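Local coordinates for protein serine proteinase inhibitor 1 (Myxoma virus, PDB 6BJ5) that inhibits serine endopeptidases as a poxviral member of the serpin family and is important for the virulence of the virus, at residues L20-Y25 and D261-L266; D31-S36 and S255-R260. All blocks are in the same frame, centred on the assembly; numbering follows the deposited sequence.

Contact 1: residues L20-Y25 and D261-L266; sequences LWTFRY and DALQRL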
loop_
_atom_site.group_PDB
_atom_site.type_symbol
_atom_site.label_atom_id
_atom_site.label_comp_id
_atom_site.label_asym_id
_atom_site.label_seq_id
_atom_site.Cartn_x
_atom_site.Cartn_y
_atom_site.Cartn_z
ATOM N N LEU A 20 -0.537 5.015 -7.017
ATOM C CA LEU A 20 0.908 5.152 -6.959
ATOM C C LEU A 20 1.332 6.600 -6.761
ATOM O O LEU A 20 2.306 6.878 -6.051
ATOM C CB LEU A 20 1.499 4.608 -8.251
ATOM C CG LEU A 20 3.007 4.493 -8.291
ATOM C CD1 LEU A 20 3.352 3.367 -7.306
ATOM C CD2 LEU A 20 3.498 4.182 -9.721
ATOM N N TRP A 21 0.563 7.530 -7.303
ATOM C CA TRP A 21 0.864 8.939 -7.142
ATOM C C TRP A 21 0.534 9.423 -5.739
ATOM O O TRP A 21 0.967 10.515 -5.358
ATOM C CB TRP A 21 0.093 9.745 -8.205
ATOM C CG TRP A 21 0.677 9.668 -9.614
ATOM C CD1 TRP A 21 0.777 8.558 -10.407
ATOM C CD2 TRP A 21 1.184 10.757 -10.395
ATOM N NE1 TRP A 21 1.344 8.882 -11.617
ATOM C CE2 TRP A 21 1.599 10.226 -11.635
ATOM C CE3 TRP A 21 1.349 12.126 -10.157
ATOM C CZ2 TRP A 21 2.164 11.015 -12.630
ATOM C CZ3 TRP A 21 1.905 12.907 -11.146
ATOM C CH2 TRP A 21 2.307 12.351 -12.368
ATOM N N THR A 22 -0.237 8.651 -4.965
ATOM C CA THR A 22 -0.541 9.080 -3.607
ATOM C C THR A 22 0.693 9.027 -2.719
ATOM O O THR A 22 0.783 9.798 -1.753
ATOM C CB THR A 22 -1.665 8.229 -3.002
ATOM O OG1 THR A 22 -2.861 8.358 -3.786
ATOM C CG2 THR A 22 -1.966 8.683 -1.568
ATOM N N PHE A 23 1.659 8.138 -3.026
ATOM C CA PHE A 23 2.780 7.954 -2.108
ATOM C C PHE A 23 3.573 9.234 -1.932
ATOM O O PHE A 23 4.006 9.533 -0.817
ATOM C CB PHE A 23 3.708 6.820 -2.551
ATOM C CG PHE A 23 4.809 6.536 -1.538
ATOM C CD1 PHE A 23 4.541 5.798 -0.386
ATOM C CD2 PHE A 23 6.089 7.022 -1.724
ATOM C CE1 PHE A 23 5.521 5.569 0.544
ATOM C CE2 PHE A 23 7.066 6.787 -0.803
ATOM C CZ PHE A 23 6.786 6.062 0.337
ATOM N N ARG A 24 3.676 10.060 -2.979
ATOM C CA ARG A 24 4.403 11.320 -2.842
ATOM C C ARG A 24 3.836 12.274 -1.795
ATOM O O ARG A 24 4.581 13.135 -1.319
ATOM C CB ARG A 24 4.575 11.997 -4.205
ATOM C CG ARG A 24 4.981 11.062 -5.356
ATOM C CD ARG A 24 5.059 11.785 -6.723
ATOM N NE ARG A 24 5.231 10.856 -7.847
ATOM C CZ ARG A 24 5.243 11.196 -9.138
ATOM N NH1 ARG A 24 5.014 12.455 -9.513
ATOM N NH2 ARG A 24 5.514 10.273 -10.055
ATOM N N TYR A 25 2.585 12.108 -1.354
ATOM C CA TYR A 25 2.031 13.018 -0.358
ATOM C C TYR A 25 2.063 12.447 1.039
ATOM O O TYR A 25 1.781 13.171 1.993
ATOM C CB TYR A 25 0.588 13.412 -0.710
ATOM C CG TYR A 25 0.491 13.974 -2.099
ATOM C CD1 TYR A 25 0.358 13.132 -3.185
ATOM C CD2 TYR A 25 0.619 15.337 -2.333
ATOM C CE1 TYR A 25 0.310 13.616 -4.449
ATOM C CE2 TYR A 25 0.571 15.837 -3.609
ATOM C CZ TYR A 25 0.414 14.962 -4.668
ATOM O OH TYR A 25 0.358 15.388 -5.974
ATOM N N ASP A 261 -6.260 14.426 2.111
ATOM C CA ASP A 261 -5.578 15.573 1.530
ATOM C C ASP A 261 -4.909 15.184 0.206
ATOM O O ASP A 261 -5.064 15.874 -0.807
ATOM C CB ASP A 261 -4.602 16.135 2.569
ATOM C CG ASP A 261 -3.951 17.438 2.145
ATOM O OD1 ASP A 261 -3.435 17.554 1.022
ATOM O OD2 ASP A 261 -3.982 18.383 2.959
ATOM N N ALA A 262 -4.221 14.038 0.181
ATOM C CA ALA A 262 -3.593 13.558 -1.052
ATOM C C ALA A 262 -4.612 13.313 -2.159
ATOM O O ALA A 262 -4.366 13.651 -3.324
ATOM C CB ALA A 262 -2.812 12.269 -0.791
ATOM N N LEU A 263 -5.737 12.675 -1.834
ATOM C CA LEU A 263 -6.691 12.352 -2.884
ATOM C C LEU A 263 -7.333 13.612 -3.439
ATOM O O LEU A 263 -7.631 13.680 -4.636
ATOM C CB LEU A 263 -7.751 11.389 -2.373
ATOM C CG LEU A 263 -7.276 9.964 -2.150
ATOM C CD1 LEU A 263 -8.344 9.223 -1.369
ATOM C CD2 LEU A 263 -6.973 9.255 -3.455
ATOM N N GLN A 264 -7.539 14.619 -2.591
ATOM C CA GLN A 264 -8.055 15.885 -3.090
ATOM C C GLN A 264 -7.048 16.544 -4.022
ATOM O O GLN A 264 -7.407 17.008 -5.113
ATOM C CB GLN A 264 -8.415 16.811 -1.929
ATOM C CG GLN A 264 -9.750 16.475 -1.264
ATOM C CD GLN A 264 -9.950 17.209 0.049
ATOM O OE1 GLN A 264 -8.993 17.719 0.637
ATOM N NE2 GLN A 264 -11.196 17.278 0.511
ATOM N N ARG A 265 -5.780 16.584 -3.613
ATOM C CA ARG A 265 -4.752 17.140 -4.480
ATOM C C ARG A 265 -4.595 16.347 -5.774
ATOM O O ARG A 265 -4.078 16.888 -6.754
ATOM C CB ARG A 265 -3.435 17.268 -3.700
ATOM C CG ARG A 265 -3.559 18.309 -2.567
ATOM C CD ARG A 265 -2.365 18.408 -1.602
ATOM N NE ARG A 265 -1.129 18.913 -2.197
ATOM C CZ ARG A 265 0.021 19.031 -1.538
ATOM N NH1 ARG A 265 0.090 18.688 -0.258
ATOM N NH2 ARG A 265 1.099 19.501 -2.154
ATOM N N LEU A 266 -5.053 15.097 -5.823
ATOM C CA LEU A 266 -4.995 14.321 -7.059
ATOM C C LEU A 266 -6.297 14.381 -7.829
ATOM O O LEU A 266 -6.523 13.552 -8.716
ATOM C CB LEU A 266 -4.614 12.866 -6.783
ATOM C CG LEU A 266 -3.193 12.666 -6.289
ATOM C CD1 LEU A 266 -2.974 11.240 -5.757
ATOM C CD2 LEU A 266 -2.276 12.951 -7.471
#

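Contact 2: residues D31-S36 and S255-R260; sequences DNVVFS and SVLDLR. With NAG (2-acetamido-2-deoxy-beta-D-glucopyranose), chain G.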
loop_
_atom_site.group_PDB
_atom_site.type_symbol
_atom_site.label_atom_id
_atom_site.label_comp_id
_atom_site.label_asym_id
_atom_site.label_seq_id
_atom_site.Cartn_x
_atom_site.Cartn_y
_atom_site.Cartn_z
ATOM N N ASP A 31 10.992 9.800 8.569
ATOM C CA ASP A 31 10.320 8.639 9.125
ATOM C C ASP A 31 10.326 7.500 8.112
ATOM O O ASP A 31 10.731 7.654 6.953
ATOM C CB ASP A 31 8.893 9.023 9.534
ATOM C CG ASP A 31 8.263 8.047 10.483
ATOM O OD1 ASP A 31 8.925 7.052 10.835
ATOM O OD2 ASP A 31 7.109 8.296 10.899
ATOM N N ASN A 32 9.861 6.349 8.568
ATOM C CA ASN A 32 9.676 5.188 7.716
ATOM C C ASN A 32 8.186 5.098 7.377
ATOM O O ASN A 32 7.334 5.083 8.275
ATOM C CB ASN A 32 10.142 3.925 8.426
ATOM C CG ASN A 32 11.643 3.899 8.702
ATOM O OD1 ASN A 32 12.076 3.220 9.610
ATOM N ND2 ASN A 32 12.422 4.649 7.951
ATOM N N VAL A 33 7.867 5.072 6.092
ATOM C CA VAL A 33 6.483 5.033 5.652
ATOM C C VAL A 33 6.296 3.832 4.743
ATOM O O VAL A 33 7.130 3.580 3.866
ATOM C CB VAL A 33 6.094 6.326 4.920
ATOM C CG1 VAL A 33 4.640 6.265 4.462
ATOM C CG2 VAL A 33 6.352 7.526 5.805
ATOM N N VAL A 34 5.213 3.093 4.961
ATOM C CA VAL A 34 4.809 1.986 4.108
ATOM C C VAL A 34 3.392 2.251 3.613
ATOM O O VAL A 34 2.574 2.888 4.286
ATOM C CB VAL A 34 4.911 0.635 4.839
ATOM C CG1 VAL A 34 6.343 0.399 5.275
ATOM C CG2 VAL A 34 3.994 0.620 6.038
ATOM N N PHE A 35 3.096 1.753 2.425
ATOM C CA PHE A 35 1.887 2.176 1.738
ATOM C C PHE A 35 1.439 1.063 0.797
ATOM O O PHE A 35 2.246 0.241 0.350
ATOM C CB PHE A 35 2.182 3.474 0.976
ATOM C CG PHE A 35 1.056 3.993 0.167
ATOM C CD1 PHE A 35 -0.157 4.311 0.744
ATOM C CD2 PHE A 35 1.208 4.137 -1.204
ATOM C CE1 PHE A 35 -1.201 4.816 -0.030
ATOM C CE2 PHE A 35 0.200 4.611 -1.969
ATOM C CZ PHE A 35 -1.026 4.959 -1.376
ATOM N N SER A 36 0.141 1.007 0.521
ATOM C CA SER A 36 -0.339 0.058 -0.471
ATOM C C SER A 36 -1.079 0.810 -1.550
ATOM O O SER A 36 -2.254 1.167 -1.354
ATOM C CB SER A 36 -1.250 -0.994 0.130
ATOM O OG SER A 36 -1.748 -1.801 -0.933
ATOM N N SER A 255 2.405 1.997 9.459
ATOM C CA SER A 255 2.072 3.360 9.067
ATOM C C SER A 255 0.564 3.500 9.077
ATOM O O SER A 255 -0.139 2.645 8.532
ATOM C CB SER A 255 2.632 3.696 7.677
ATOM O OG SER A 255 4.033 3.871 7.709
ATOM N N VAL A 256 0.070 4.573 9.693
ATOM C CA VAL A 256 -1.353 4.902 9.698
ATOM C C VAL A 256 -1.503 6.232 8.984
ATOM O O VAL A 256 -1.132 7.280 9.530
ATOM C CB VAL A 256 -1.916 4.981 11.113
ATOM C CG1 VAL A 256 -3.342 5.485 11.060
ATOM C CG2 VAL A 256 -1.828 3.607 11.776
ATOM N N LEU A 257 -2.088 6.201 7.788
ATOM C CA LEU A 257 -2.043 7.319 6.854
ATOM C C LEU A 257 -3.439 7.854 6.615
ATOM O O LEU A 257 -4.390 7.079 6.460
ATOM C CB LEU A 257 -1.444 6.897 5.513
ATOM C CG LEU A 257 -0.058 6.245 5.549
ATOM C CD1 LEU A 257 0.390 5.800 4.169
ATOM C CD2 LEU A 257 0.952 7.182 6.179
ATOM N N ASP A 258 -3.549 9.183 6.602
ATOM C CA ASP A 258 -4.773 9.883 6.228
ATOM C C ASP A 258 -4.615 10.381 4.801
ATOM O O ASP A 258 -3.788 11.263 4.536
ATOM C CB ASP A 258 -5.057 11.057 7.160
ATOM C CG ASP A 258 -6.408 11.695 6.899
ATOM O OD1 ASP A 258 -6.974 11.515 5.798
ATOM O OD2 ASP A 258 -6.887 12.412 7.802
ATOM N N LEU A 259 -5.431 9.853 3.898
ATOM C CA LEU A 259 -5.231 10.099 2.480
ATOM C C LEU A 259 -6.187 11.120 1.885
ATOM O O LEU A 259 -6.129 11.356 0.674
ATOM C CB LEU A 259 -5.355 8.777 1.714
ATOM C CG LEU A 259 -4.540 7.623 2.279
ATOM C CD1 LEU A 259 -4.922 6.385 1.494
ATOM C CD2 LEU A 259 -3.052 7.896 2.099
ATOM N N ARG A 260 -7.035 11.755 2.698
ATOM C CA ARG A 260 -7.983 12.722 2.157
ATOM C C ARG A 260 -7.262 13.854 1.455
ATOM O O ARG A 260 -7.611 14.228 0.332
ATOM C CB ARG A 260 -8.881 13.273 3.259
ATOM C CG ARG A 260 -9.636 14.526 2.855
ATOM C CD ARG A 260 -10.743 14.844 3.841
ATOM N NE ARG A 260 -11.456 16.055 3.460
ATOM C CZ ARG A 260 -12.725 16.306 3.758
ATOM N NH1 ARG A 260 -13.435 15.409 4.421
ATOM N NH2 ARG A 260 -13.287 17.446 3.372
HETATM C C1 NAG G . 7.947 13.203 8.956
HETATM C C2 NAG G . 6.472 13.498 9.213
HETATM C C3 NAG G . 6.182 13.656 10.700
HETATM C C4 NAG G . 6.747 12.473 11.469
HETATM C C5 NAG G . 8.224 12.296 11.146
HETATM C C6 NAG G . 8.806 11.104 11.899
HETATM C C7 NAG G . 4.950 15.344 8.753
HETATM C C8 NAG G . 4.982 16.825 8.515
HETATM N N2 NAG G . 6.080 14.694 8.487
HETATM O O3 NAG G . 4.768 13.727 10.913
HETATM O O4 NAG G . 6.587 12.692 12.874
HETATM O O5 NAG G . 8.400 12.100 9.742
HETATM O O6 NAG G . 8.529 11.242 13.297
HETATM O O7 NAG G . 3.953 14.774 9.164
#

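Contact 1: residues L20-Y25 and D261-L266
Ala262 sets its methyl between Tyr25 and Thr22, with Ala262 CB 3.6 Å from Tyr25 CB and 3.8 Å from Thr22 CG2. Thr22 is turned to serve two purposes: OG1 lies anti to its own carbonyl carbon (chi1 -60°) and hydrogen-bonds to Ile18 O, one helical turn back, while CG2 is left to meet the alanine. Thr22 OG1 also has Leu266 CD1 against it at 3.5 Å. The other methyl of that leucine, Leu266 CD2, comes obliquely to the hydroxyl end of the Tyr25 ring, 4.0 Å from Tyr25 CE1, and brushes Trp21 CB at 4.1 Å; the indole itself leads away, and Arg24 NH2 lies over one of its faces. In the serpin fold this joins the N-terminal helical turns to the short helix 260-265 that follows strand 243-258, and Leu40 of helix 37-49 backs both Thr22 and Leu263. Toward the surface Arg265 bends at its third torsion (chi3 67°), which swings NE toward the ring. Its guanidinium then presents one face to Tyr25, with Tyr25 CD2 3.8 Å from Arg265 CZ, the two planes 69° apart and NH2 close to the ring plane. At the guanidinium edge, Arg265 NH1 reaches Asp261 OD1, one turn earlier, in a long salt bridge of 3.9 Å.

Contact 2: residues D31-S36 and S255-R260
Val33 and Ser255 bring their CA atoms within 5.8 Å where strand 33-35 crosses strand 255-258 at -69°, too steep for the two to pair as neighbours in one sheet. One side-chain bond spans the crossing: Val34 N donates to Ser255 OG over 3.1 Å, nearly straight at 162°. Ser255 points its side chain toward strand 33-35, and the hydroxyl, anti to its own carbonyl carbon (chi1 -73°), comes to Val34 N with the CG2 methyl of Val34 3.7 Å from Ser255 OG. A backbone N-H of the crossing strand is thus satisfied by a side chain of the large sheet. Leu257 follows with both methyls engaged: CD1 lies 3.6 Å from Val34 O and 3.8 Å from Phe35 CD1, whereas CD2 reaches toward Val33 CG1. Phe35 and Leu257 cross at about a right angle, and the ring runs on to Leu259, whose CD2 is 4.2 Å from Phe35 CE1. Asp258 OD1 takes Arg260 N almost along its C-O axis in a capping bond that leads into helix 260-265, and Asp31 lies beside the NAG of a glycan attached to the protein itself. Residues 255-258 belong to serpin sheet A, and the short strand crosses them in the second layer, sheet B, as in other serpins. Strand 33-35 lies outside the large sheet and pairs antiparallel with a strand of the other chain, so a second sheet runs across the interface, while Ser255 and Leu257 bond through their backbones to strand 293-302. Phe23 and Val26 of helix 23-26 cover the apolar side, and Ser36 caps the start of helix 37-49.

From the N terminus the chain runs through the turns at 20-25, then strand 33-35 and helix 37-49, and returns nearly 200 residues later in strand 243-258 and helix 260-265. Contact 2, joining 31-36 to 255-260, closes the inner loop; contact 1, joining 20-25 to 261-266, closes the outer one around it, so the two nest without crossing. Their centres are 11 Å apart, and the two contacts touch through Thr22, which meets Phe35 and Leu259, while Phe23 of the same segment lies on Phe35 and Val33. Together they tie the N-terminal helical turns and the short strand to the end of a large-sheet strand and its following helix.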